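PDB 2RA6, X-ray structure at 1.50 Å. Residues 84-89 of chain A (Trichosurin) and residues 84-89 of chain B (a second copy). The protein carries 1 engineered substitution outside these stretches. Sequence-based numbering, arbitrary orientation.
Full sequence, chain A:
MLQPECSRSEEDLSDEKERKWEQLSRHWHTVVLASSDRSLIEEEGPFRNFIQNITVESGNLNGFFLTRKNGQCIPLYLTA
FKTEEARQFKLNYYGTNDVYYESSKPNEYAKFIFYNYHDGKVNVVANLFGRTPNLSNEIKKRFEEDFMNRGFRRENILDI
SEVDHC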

ATOM      1  N   GLU A  84      -6.771 -13.286   0.321  1.00 30.79           N
ATOM      2  CA  GLU A  84      -6.887 -13.995   1.590  1.00 33.66           C
ATOM      3  C   GLU A  84      -7.093 -12.988   2.715  1.00 34.01           C
ATOM      4  O   GLU A  84      -7.421 -13.357   3.842  1.00 35.26           O
ATOM      5  CB  GLU A  84      -5.625 -14.817   1.866  1.00 34.66           C
ATOM      6  CG  GLU A  84      -5.138 -15.663   0.695  1.00 38.91           C
ATOM      7  CD  GLU A  84      -4.307 -14.870  -0.302  1.00 40.85           C
ATOM      8  OE1 GLU A  84      -3.831 -15.471  -1.293  1.00 42.73           O
ATOM      9  OE2 GLU A  84      -4.123 -13.648  -0.097  1.00 42.26           O
ATOM     10  N   GLU A  85      -6.901 -11.709   2.401  1.00 33.96           N
ATOM     11  CA  GLU A  85      -7.050 -10.651   3.390  1.00 33.73           C
ATOM     12  C   GLU A  85      -8.345  -9.869   3.190  1.00 33.12           C
ATOM     13  O   GLU A  85      -8.666  -9.443   2.080  1.00 31.93           O
ATOM     14  CB  GLU A  85      -5.854  -9.699   3.309  1.00 35.36           C
ATOM     15  CG  GLU A  85      -5.325  -9.250   4.658  1.00 38.17           C
ATOM     16  CD  GLU A  85      -4.683 -10.379   5.445  1.00 37.82           C
ATOM     17  OE1 GLU A  85      -3.700 -10.972   4.949  1.00 39.54           O
ATOM     18  OE2 GLU A  85      -5.160 -10.672   6.561  1.00 40.18           O
ATOM     19  N   ALA A  86      -9.092  -9.685   4.272  1.00 32.08           N
ATOM     20  CA  ALA A  86     -10.344  -8.950   4.199  1.00 31.17           C
ATOM     21  C   ALA A  86     -10.082  -7.519   3.743  1.00 29.80           C
ATOM     22  O   ALA A  86      -9.038  -6.943   4.045  1.00 29.88           O
ATOM     23  CB  ALA A  86     -11.032  -8.949   5.561  1.00 32.45           C
ATOM     24  N   ARG A  87     -11.044  -6.962   3.014  1.00 28.28           N
ATOM     25  CA  ARG A  87     -10.981  -5.595   2.502  1.00 25.39           C
ATOM     26  C   ARG A  87      -9.808  -5.321   1.558  1.00 23.95           C
ATOM     27  O   ARG A  87      -9.578  -4.182   1.165  1.00 20.23           O
ATOM     28  CB  ARG A  87     -10.968  -4.590   3.665  1.00 26.88           C
ATOM     29  CG  ARG A  87      -9.603  -4.302   4.265  1.00 28.03           C
ATOM     30  CD  ARG A  87      -9.713  -3.504   5.563  1.00 30.08           C
ATOM     31  NE  ARG A  87      -8.398  -3.110   6.060  1.00 30.97           N
ATOM     32  CZ  ARG A  87      -7.605  -2.232   5.454  1.00 32.89           C
ATOM     33  NH1 ARG A  87      -8.001  -1.652   4.328  1.00 32.71           N
ATOM     34  NH2 ARG A  87      -6.413  -1.945   5.967  1.00 31.68           N
ATOM     35  N   GLN A  88      -9.064  -6.359   1.199  1.00 21.02           N
ATOM     36  CA  GLN A  88      -7.952  -6.190   0.275  1.00 20.31           C
ATOM     37  C   GLN A  88      -8.289  -6.921  -1.015  1.00 19.40           C
ATOM     38  O   GLN A  88      -8.773  -8.054  -0.993  1.00 19.20           O
ATOM     39  CB  GLN A  88      -6.657  -6.746   0.861  1.00 21.85           C
ATOM     40  CG  GLN A  88      -5.474  -6.605  -0.087  1.00 24.60           C
ATOM     41  CD  GLN A  88      -4.166  -7.063   0.523  1.00 27.15           C
ATOM     42  OE1 GLN A  88      -3.165  -7.226  -0.177  1.00 28.30           O
ATOM     43  NE2 GLN A  88      -4.163  -7.269   1.832  1.00 27.64           N
ATOM     44  N   PHE A  89      -8.037  -6.266  -2.141  1.00 16.72           N
ATOM     45  CA  PHE A  89      -8.332  -6.858  -3.434  1.00 16.65           C
ATOM     46  C   PHE A  89      -7.153  -6.699  -4.374  1.00 17.37           C
ATOM     47  O   PHE A  89      -6.209  -5.958  -4.094  1.00 17.50           O
ATOM     48  CB  PHE A  89      -9.563  -6.194  -4.056  1.00 17.16           C
ATOM     49  CG  PHE A  89     -10.761  -6.186  -3.160  1.00 18.07           C
ATOM     50  CD1 PHE A  89     -10.867  -5.257  -2.132  1.00 18.50           C
ATOM     51  CD2 PHE A  89     -11.774  -7.125  -3.324  1.00 19.64           C
ATOM     52  CE1 PHE A  89     -11.963  -5.260  -1.275  1.00 19.67           C
ATOM     53  CE2 PHE A  89     -12.877  -7.138  -2.472  1.00 19.57           C
ATOM     54  CZ  PHE A  89     -12.971  -6.202  -1.443  1.00 20.09           C
TER
ATOM     55  N   GLU B  84      -7.258   2.608  12.606  1.00 30.86           N
ATOM     56  CA  GLU B  84      -8.635   2.150  12.753  1.00 33.10           C
ATOM     57  C   GLU B  84      -8.821   0.804  12.063  1.00 33.47           C
ATOM     58  O   GLU B  84      -9.797   0.097  12.311  1.00 34.34           O
ATOM     59  CB  GLU B  84      -9.596   3.172  12.146  1.00 35.39           C
ATOM     60  CG  GLU B  84      -9.514   4.551  12.776  1.00 39.75           C
ATOM     61  CD  GLU B  84     -10.358   5.574  12.041  1.00 42.04           C
ATOM     62  OE1 GLU B  84     -11.592   5.385  11.962  1.00 43.71           O
ATOM     63  OE2 GLU B  84      -9.784   6.568  11.542  1.00 44.06           O
ATOM     64  N   GLU B  85      -7.875   0.456  11.196  1.00 32.81           N
ATOM     65  CA  GLU B  85      -7.928  -0.801  10.458  1.00 32.66           C
ATOM     66  C   GLU B  85      -6.956  -1.825  11.032  1.00 31.85           C
ATOM     67  O   GLU B  85      -5.779  -1.532  11.246  1.00 31.42           O
ATOM     68  CB  GLU B  85      -7.600  -0.555   8.981  1.00 34.22           C
ATOM     69  CG  GLU B  85      -8.603   0.328   8.244  1.00 37.66           C
ATOM     70  CD  GLU B  85      -9.917  -0.381   7.956  1.00 38.53           C
ATOM     71  OE1 GLU B  85     -10.538  -0.901   8.906  1.00 41.01           O
ATOM     72  OE2 GLU B  85     -10.332  -0.416   6.778  1.00 40.85           O
ATOM     73  N   ALA B  86      -7.454  -3.030  11.279  1.00 30.27           N
ATOM     74  CA  ALA B  86      -6.611  -4.085  11.818  1.00 29.36           C
ATOM     75  C   ALA B  86      -5.478  -4.382  10.841  1.00 28.28           C
ATOM     76  O   ALA B  86      -5.612  -4.168   9.637  1.00 28.77           O
ATOM     77  CB  ALA B  86      -7.436  -5.344  12.063  1.00 30.75           C
ATOM     78  N   ARG B  87      -4.369  -4.867  11.384  1.00 26.74           N
ATOM     79  CA  ARG B  87      -3.177  -5.223  10.620  1.00 23.91           C
ATOM     80  C   ARG B  87      -2.552  -4.068   9.842  1.00 21.42           C
ATOM     81  O   ARG B  87      -1.601  -4.273   9.091  1.00 19.59           O
ATOM     82  CB  ARG B  87      -3.473  -6.395   9.676  1.00 26.26           C
ATOM     83  CG  ARG B  87      -4.121  -6.019   8.366  1.00 28.93           C
ATOM     84  CD  ARG B  87      -4.515  -7.253   7.571  1.00 32.75           C
ATOM     85  NE  ARG B  87      -5.083  -6.892   6.276  1.00 34.72           N
ATOM     86  CZ  ARG B  87      -4.402  -6.296   5.304  1.00 36.00           C
ATOM     87  NH1 ARG B  87      -3.120  -5.994   5.481  1.00 38.04           N
ATOM     88  NH2 ARG B  87      -5.000  -6.002   4.158  1.00 35.30           N
ATOM     89  N   GLN B  88      -3.085  -2.864  10.009  1.00 18.90           N
ATOM     90  CA  GLN B  88      -2.527  -1.692   9.339  1.00 18.94           C
ATOM     91  C   GLN B  88      -1.931  -0.779  10.404  1.00 17.94           C
ATOM     92  O   GLN B  88      -2.570  -0.501  11.421  1.00 18.34           O
ATOM     93  CB  GLN B  88      -3.599  -0.927   8.566  1.00 20.82           C
ATOM     94  CG  GLN B  88      -3.020   0.146   7.651  1.00 24.88           C
ATOM     95  CD  GLN B  88      -4.085   0.960   6.951  1.00 27.40           C
ATOM     96  OE1 GLN B  88      -5.139   0.437   6.588  1.00 27.71           O
ATOM     97  NE2 GLN B  88      -3.809   2.247   6.739  1.00 28.51           N
ATOM     98  N   PHE B  89      -0.715  -0.302  10.162  1.00 15.70           N
ATOM     99  CA  PHE B  89      -0.033   0.565  11.113  1.00 15.45           C
ATOM    100  C   PHE B  89       0.561   1.774  10.417  1.00 15.60           C
ATOM    101  O   PHE B  89       0.676   1.806   9.194  1.00 16.76           O
ATOM    102  CB  PHE B  89       1.083  -0.217  11.811  1.00 14.90           C
ATOM    103  CG  PHE B  89       0.614  -1.475  12.471  1.00 16.00           C
ATOM    104  CD1 PHE B  89       0.227  -1.475  13.806  1.00 17.82           C
ATOM    105  CD2 PHE B  89       0.524  -2.659  11.746  1.00 17.52           C
ATOM    106  CE1 PHE B  89      -0.247  -2.641  14.413  1.00 18.14           C
ATOM    107  CE2 PHE B  89       0.050  -3.830  12.338  1.00 18.75           C
ATOM    108  CZ  PHE B  89      -0.337  -3.820  13.676  1.00 19.58           C
TER
HETATM  109  O   HOH W   1      -6.286   0.241   4.309  1.00 28.55           O
HETATM  110  O   HOH W   2      -7.999  -4.827   8.179  1.00 32.64           O
HETATM  111  O   HOH W   3      -1.932  -6.331   3.236  1.00 30.28           O

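The same six-residue stretch of two trichosurin copies meets here, through residues 85 to 88 of each chain, and the contact is made almost entirely by side chains. In each chain a type II beta turn runs from residue 85 to residue 88, closed by a backbone hydrogen bond, Gln A88 N to Glu A85 O in one copy and Gln B88 N to Glu B85 O in the other, both 3.2 Å. The turns meet in antiparallel register: Ala A86 lies opposite Ala B86, Arg A87 opposite Glu B85, and Glu A85 opposite Arg B87, with CA atoms 9.8 Å apart in all three pairs. That spacing is too wide for backbone to bond directly to backbone, and long side chains, with bridging waters, span the gap.

Arg A87 and Arg B87 do most of this work, each having about 95 Å² covered by the opposing stretch. Both occupy the third position of their turn with positive phi, near 60°, a conformation more often taken by glycine or asparagine. From there CA-to-CB points toward the partner, and a p rotamer at chi1 followed by t at chi2 and chi3 extends the chain across the gap. Arginine suits the place because its aliphatic portion spans the distance while its flat, charged end can meet several groups at once.

Over one face of the Arg A87 guanidinium lies the carboxylate of Glu B85, with NE and OE2 3.4 Å apart; glutamate brings the negative charge that answers the guanidinium. This salt bridge rests on charge alone, since the oxygen sits well out of the guanidinium plane and no N-H points at it. The Arg A87 NE hydrogen is instead given to water 2, at 2.8 Å from NE, which in turn donates to Ala B86 O at 2.9 Å; the alanine thus contributes its carbonyl rather than its small side chain. At the tip, Arg A87 NH2 makes a weak hydrogen bond to Gln B88 OE1 at 2.8 Å, reinforced by water 1, which accepts from Arg A87 NH1 and donates to Gln B88 OE1, both at 2.6 Å.

The reciprocal half is similar in plan but not in detail. Glu A85 OE2 and Arg B87 NE form a long salt bridge of 3.8 Å, again out of plane, and the NE position is less certain because the model crowds it. Glutamine's amide carries both acceptor and donor, and Gln A88 presents NE2 rather than OE1, 2.8 Å from Arg B87 NH2; two donors cannot bond to each other. Water 3 accepts weakly from both Gln A88 NE2, at 2.8 Å, and Arg B87 NH1, at 2.6 Å.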